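Long-range contact in minor capsid protein (PDB 6G42), which probably forms the pentameric vertices of the mavirus capsid as its penton protein, built around a single jelly roll: residues Ser139-Arg151 with Val181-Leu195. Sequence-based numbering, arbitrary orientation.
Sequences SKKFEITTTENFR and VILNEDVETQDASTL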
loop_
_atom_site.group_PDB
_atom_site.type_symbol
_atom_site.label_atom_id
_atom_site.label_comp_id
_atom_site.label_asym_id
_atom_site.label_seq_id
_atom_site.Cartn_x
_atom_site.Cartn_y
_atom_site.Cartn_z
ATOM N N SER C 139 20.277 -1.776 7.294
ATOM C CA SER C 139 19.698 -0.674 6.502
ATOM C C SER C 139 19.656 -0.898 4.982
ATOM O O SER C 139 19.078 -0.083 4.261
ATOM C CB SER C 139 20.472 0.612 6.779
ATOM O OG SER C 139 21.751 0.569 6.183
ATOM N N LYS C 140 20.277 -1.979 4.505
ATOM C CA LYS C 140 20.464 -2.251 3.060
ATOM C C LYS C 140 21.207 -1.136 2.276
ATOM O O LYS C 140 21.054 -1.004 1.056
ATOM C CB LYS C 140 19.129 -2.617 2.392
ATOM C CG LYS C 140 18.539 -3.938 2.878
ATOM C CD LYS C 140 17.354 -3.750 3.809
ATOM C CE LYS C 140 16.089 -3.374 3.043
ATOM N NZ LYS C 140 14.905 -3.238 3.943
ATOM N N LYS C 141 22.037 -0.375 2.989
ATOM C CA LYS C 141 22.790 0.751 2.439
ATOM C C LYS C 141 24.267 0.540 2.707
ATOM O O LYS C 141 24.640 0.019 3.760
ATOM C CB LYS C 141 22.360 2.053 3.102
ATOM C CG LYS C 141 20.952 2.496 2.757
ATOM C CD LYS C 141 20.466 3.551 3.735
ATOM C CE LYS C 141 19.187 4.211 3.252
ATOM N NZ LYS C 141 18.807 5.354 4.123
ATOM N N PHE C 142 25.103 0.949 1.757
ATOM C CA PHE C 142 26.552 0.866 1.909
ATOM C C PHE C 142 27.064 2.065 2.700
ATOM O O PHE C 142 26.541 3.178 2.564
ATOM C CB PHE C 142 27.237 0.788 0.545
ATOM C CG PHE C 142 26.984 -0.503 -0.180
ATOM C CD1 PHE C 142 25.835 -0.670 -0.944
ATOM C CD2 PHE C 142 27.893 -1.558 -0.097
ATOM C CE1 PHE C 142 25.596 -1.863 -1.616
ATOM C CE2 PHE C 142 27.658 -2.754 -0.768
ATOM C CZ PHE C 142 26.507 -2.907 -1.528
ATOM N N GLU C 143 28.085 1.820 3.522
ATOM C CA GLU C 143 28.662 2.829 4.418
ATOM C C GLU C 143 30.163 2.970 4.196
ATOM O O GLU C 143 30.842 1.997 3.863
ATOM C CB GLU C 143 28.422 2.439 5.878
ATOM C CG GLU C 143 26.963 2.279 6.263
ATOM C CD GLU C 143 26.788 1.965 7.734
ATOM O OE1 GLU C 143 27.467 1.050 8.242
ATOM O OE2 GLU C 143 25.953 2.622 8.388
ATOM N N ILE C 144 30.668 4.187 4.399
ATOM C CA ILE C 144 32.104 4.470 4.391
ATOM C C ILE C 144 32.469 4.982 5.778
ATOM O O ILE C 144 31.902 5.975 6.243
ATOM C CB ILE C 144 32.486 5.507 3.310
ATOM C CG1 ILE C 144 32.273 4.917 1.911
ATOM C CG2 ILE C 144 33.942 5.942 3.445
ATOM C CD1 ILE C 144 32.094 5.953 0.823
ATOM N N THR C 145 33.408 4.293 6.426
ATOM C CA THR C 145 33.920 4.677 7.747
ATOM C C THR C 145 35.311 5.293 7.599
ATOM O O THR C 145 36.150 4.772 6.859
ATOM C CB THR C 145 33.962 3.472 8.701
ATOM O OG1 THR C 145 32.646 2.924 8.818
ATOM C CG2 THR C 145 34.459 3.875 10.094
ATOM N N THR C 146 35.538 6.390 8.324
ATOM C CA THR C 146 36.742 7.218 8.175
ATOM C C THR C 146 37.130 7.910 9.483
ATOM O O THR C 146 36.280 8.164 10.337
ATOM C CB THR C 146 36.544 8.312 7.098
ATOM O OG1 THR C 146 35.219 8.849 7.186
ATOM C CG2 THR C 146 36.759 7.754 5.702
ATOM N N THR C 147 38.424 8.208 9.622
ATOM C CA THR C 147 38.942 9.039 10.720
ATOM C C THR C 147 38.969 10.505 10.295
ATOM O O THR C 147 38.919 10.818 9.099
ATOM C CB THR C 147 40.367 8.636 11.143
ATOM O OG1 THR C 147 41.268 8.794 10.037
ATOM C CG2 THR C 147 40.404 7.188 11.635
ATOM N N GLU C 148 39.056 11.392 11.284
ATOM C CA GLU C 148 39.063 12.843 11.042
ATOM C C GLU C 148 40.319 13.313 10.298
ATOM O O GLU C 148 40.247 14.218 9.462
ATOM C CB GLU C 148 38.905 13.614 12.360
ATOM C CG GLU C 148 38.906 15.136 12.198
ATOM C CD GLU C 148 38.199 15.885 13.322
ATOM O OE1 GLU C 148 38.008 15.323 14.423
ATOM O OE2 GLU C 148 37.835 17.056 13.099
ATOM N N ASN C 149 41.457 12.697 10.609
ATOM C CA ASN C 149 42.733 13.012 9.956
ATOM C C ASN C 149 42.736 12.669 8.452
ATOM O O ASN C 149 43.347 13.390 7.654
ATOM C CB ASN C 149 43.879 12.291 10.684
ATOM C CG ASN C 149 45.255 12.703 10.186
ATOM O OD1 ASN C 149 45.465 13.838 9.756
ATOM N ND2 ASN C 149 46.208 11.778 10.252
ATOM N N PHE C 150 42.060 11.578 8.079
ATOM C CA PHE C 150 41.903 11.188 6.669
ATOM C C PHE C 150 41.080 12.213 5.888
ATOM O O PHE C 150 41.453 12.591 4.777
ATOM C CB PHE C 150 41.253 9.800 6.543
ATOM C CG PHE C 150 41.079 9.338 5.114
ATOM C CD1 PHE C 150 39.932 9.660 4.393
ATOM C CD2 PHE C 150 42.066 8.593 4.483
ATOM C CE1 PHE C 150 39.776 9.249 3.075
ATOM C CE2 PHE C 150 41.912 8.175 3.166
ATOM C CZ PHE C 150 40.766 8.505 2.461
ATOM N N ARG C 151 39.960 12.638 6.467
ATOM C CA ARG C 151 39.049 13.603 5.829
ATOM C C ARG C 151 39.682 14.975 5.583
ATOM O O ARG C 151 39.365 15.631 4.588
ATOM C CB ARG C 151 37.778 13.766 6.665
ATOM C CG ARG C 151 36.794 12.614 6.533
ATOM C CD ARG C 151 35.674 12.733 7.556
ATOM N NE ARG C 151 35.980 12.045 8.813
ATOM C CZ ARG C 151 35.408 12.295 9.995
ATOM N NH1 ARG C 151 34.488 13.245 10.134
ATOM N NH2 ARG C 151 35.771 11.591 11.063
ATOM N N VAL C 181 34.086 11.695 -3.151
ATOM C CA VAL C 181 33.090 11.341 -2.140
ATOM C C VAL C 181 33.229 12.307 -0.960
ATOM O O VAL C 181 34.207 12.249 -0.209
ATOM C CB VAL C 181 33.249 9.878 -1.666
ATOM C CG1 VAL C 181 32.209 9.522 -0.610
ATOM C CG2 VAL C 181 33.132 8.925 -2.848
ATOM N N ILE C 182 32.242 13.188 -0.810
ATOM C CA ILE C 182 32.204 14.157 0.285
ATOM C C ILE C 182 31.821 13.450 1.592
ATOM O O ILE C 182 30.744 12.859 1.686
ATOM C CB ILE C 182 31.224 15.309 -0.038
ATOM C CG1 ILE C 182 31.784 16.149 -1.198
ATOM C CG2 ILE C 182 30.988 16.202 1.181
ATOM C CD1 ILE C 182 30.768 17.049 -1.874
ATOM N N LEU C 183 32.707 13.532 2.586
ATOM C CA LEU C 183 32.519 12.885 3.890
ATOM C C LEU C 183 32.684 13.898 5.024
ATOM O O LEU C 183 33.721 14.551 5.116
ATOM C CB LEU C 183 33.546 11.765 4.063
ATOM C CG LEU C 183 33.550 10.660 3.006
ATOM C CD1 LEU C 183 34.775 9.773 3.163
ATOM C CD2 LEU C 183 32.277 9.833 3.088
ATOM N N ASN C 184 31.667 14.016 5.880
ATOM C CA ASN C 184 31.674 14.957 7.021
ATOM C C ASN C 184 31.678 14.338 8.426
ATOM O O ASN C 184 31.851 15.065 9.407
ATOM C CB ASN C 184 30.474 15.903 6.909
ATOM C CG ASN C 184 30.665 16.959 5.838
ATOM O OD1 ASN C 184 31.674 17.664 5.823
ATOM N ND2 ASN C 184 29.693 17.085 4.942
ATOM N N GLU C 185 31.485 13.022 8.528
ATOM C CA GLU C 185 31.380 12.337 9.827
ATOM C C GLU C 185 32.106 10.992 9.805
ATOM O O GLU C 185 32.505 10.513 8.738
ATOM C CB GLU C 185 29.908 12.152 10.211
ATOM C CG GLU C 185 29.078 13.422 10.041
ATOM C CD GLU C 185 27.706 13.353 10.675
ATOM O OE1 GLU C 185 27.107 12.256 10.703
ATOM O OE2 GLU C 185 27.220 14.412 11.129
ATOM N N ASP C 186 32.285 10.404 10.992
ATOM C CA ASP C 186 33.026 9.138 11.153
ATOM C C ASP C 186 32.452 8.067 10.238
ATOM O O ASP C 186 33.160 7.524 9.388
ATOM C CB ASP C 186 32.991 8.634 12.612
ATOM C CG ASP C 186 34.128 9.187 13.483
ATOM O OD1 ASP C 186 35.056 9.843 12.966
ATOM O OD2 ASP C 186 34.096 8.938 14.708
ATOM N N VAL C 187 31.161 7.801 10.416
ATOM C CA VAL C 187 30.425 6.818 9.624
ATOM C C VAL C 187 29.421 7.566 8.742
ATOM O O VAL C 187 28.444 8.121 9.246
ATOM C CB VAL C 187 29.700 5.801 10.538
ATOM C CG1 VAL C 187 28.925 4.771 9.721
ATOM C CG2 VAL C 187 30.700 5.099 11.451
ATOM N N GLU C 188 29.683 7.585 7.433
ATOM C CA GLU C 188 28.776 8.180 6.436
ATOM C C GLU C 188 28.074 7.080 5.631
ATOM O O GLU C 188 28.710 6.119 5.194
ATOM C CB GLU C 188 29.543 9.112 5.488
ATOM C CG GLU C 188 29.941 10.455 6.096
ATOM C CD GLU C 188 28.824 11.493 6.113
ATOM O OE1 GLU C 188 27.651 11.165 5.823
ATOM O OE2 GLU C 188 29.129 12.664 6.425
ATOM N N THR C 189 26.767 7.245 5.435
ATOM C CA THR C 189 25.923 6.244 4.773
ATOM C C THR C 189 25.160 6.866 3.601
ATOM O O THR C 189 24.998 8.080 3.532
ATOM C CB THR C 189 24.943 5.575 5.780
ATOM O OG1 THR C 189 24.120 4.615 5.103
ATOM C CG2 THR C 189 24.053 6.598 6.483
ATOM N N GLN C 190 24.715 6.012 2.681
ATOM C CA GLN C 190 23.869 6.415 1.550
ATOM C C GLN C 190 22.571 7.042 2.052
ATOM O O GLN C 190 22.029 6.603 3.065
ATOM C CB GLN C 190 23.516 5.186 0.701
ATOM C CG GLN C 190 24.639 4.623 -0.158
ATOM C CD GLN C 190 24.200 3.409 -0.980
ATOM O OE1 GLN C 190 23.916 2.347 -0.430
ATOM N NE2 GLN C 190 24.153 3.561 -2.302
ATOM N N ASP C 191 22.063 8.052 1.345
ATOM C CA ASP C 191 20.736 8.618 1.677
ATOM C C ASP C 191 19.546 7.766 1.165
ATOM O O ASP C 191 18.395 8.044 1.511
ATOM C CB ASP C 191 20.616 10.125 1.299
ATOM C CG ASP C 191 20.583 10.400 -0.220
ATOM O OD1 ASP C 191 19.781 9.793 -0.965
ATOM O OD2 ASP C 191 21.333 11.300 -0.664
ATOM N N ALA C 192 19.832 6.732 0.367
ATOM C CA ALA C 192 18.811 5.838 -0.199
ATOM C C ALA C 192 19.408 4.506 -0.655
ATOM O O ALA C 192 20.576 4.432 -1.039
ATOM C CB ALA C 192 18.112 6.512 -1.369
ATOM N N SER C 193 18.587 3.460 -0.628
ATOM C CA SER C 193 18.997 2.134 -1.084
ATOM C C SER C 193 19.209 2.142 -2.600
ATOM O O SER C 193 18.418 2.743 -3.326
ATOM C CB SER C 193 17.940 1.095 -0.704
ATOM O OG SER C 193 18.401 -0.220 -0.963
ATOM N N THR C 194 20.289 1.500 -3.057
ATOM C CA THR C 194 20.620 1.395 -4.496
ATOM C C THR C 194 20.828 -0.054 -4.981
ATOM O O THR C 194 21.484 -0.291 -5.998
ATOM C CB THR C 194 21.875 2.231 -4.865
ATOM O OG1 THR C 194 23.039 1.676 -4.238
ATOM C CG2 THR C 194 21.701 3.685 -4.456
ATOM N N LEU C 195 20.229 -1.013 -4.283
ATOM C CA LEU C 195 20.322 -2.417 -4.665
ATOM C C LEU C 195 19.668 -2.679 -6.031
ATOM O O LEU C 195 20.066 -3.593 -6.744
ATOM C CB LEU C 195 19.694 -3.307 -3.588
ATOM C CG LEU C 195 20.187 -3.153 -2.138
ATOM C CD1 LEU C 195 19.529 -4.191 -1.238
ATOM C CD2 LEU C 195 21.705 -3.254 -2.046
#
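I144 and E188 form the central hydrogen-bonded pair of a short antiparallel ladder: I144 N gives to E188 O at 2.9 Å, and E188 N returns to I144 O at 3.0 Å. E143 with T189 and T145 with V187 are the non-hydrogen-bonded pairs flanking it, their side chains on one face. There the CG of E143 leans across T189, while T145 OG1 lies alongside V187 CG2. On the other face I144 uses both branches: CD1 meets V181 CG1 tip to tip (3.8 Å), and CG2 meets L183 CD1, the two side chains crossing at about a right angle.

Beyond E143 the ladder changes character. Q190 N makes only a weak bond to F142 O, and F142 N turns to the side-chain OE1 of Q190 (2.9 Å), which also sits at the edge of the phenyl ring. An extended chain (chi2 -179°) carries the amide there, and Q190 NE2 fixes its rotation by an in-plane bond to T194 OG1 at 2.9 Å.

At the far end T146 N donates to D186 O (2.8 Å). R151 NH2 makes a salt bridge with D186 OD1 at 2.7 Å, its guanidinium lying with one face over E185 C; a weak bond from NE to T147 O steadies it. E188 OE2 accepts from N184 N, tying the loop before strand 187-189 to that strand.

Strand 132-136 completes this three-stranded sheet beside 141-145, with N136 binding the E143 carboxylate. I144 and L183 pack on I156 of strand 154-158, and F142 meets F135 and F166. Lying between strands 49-62 and 201-207 in sequence, the region is consistent with a domain inserted into the jelly roll.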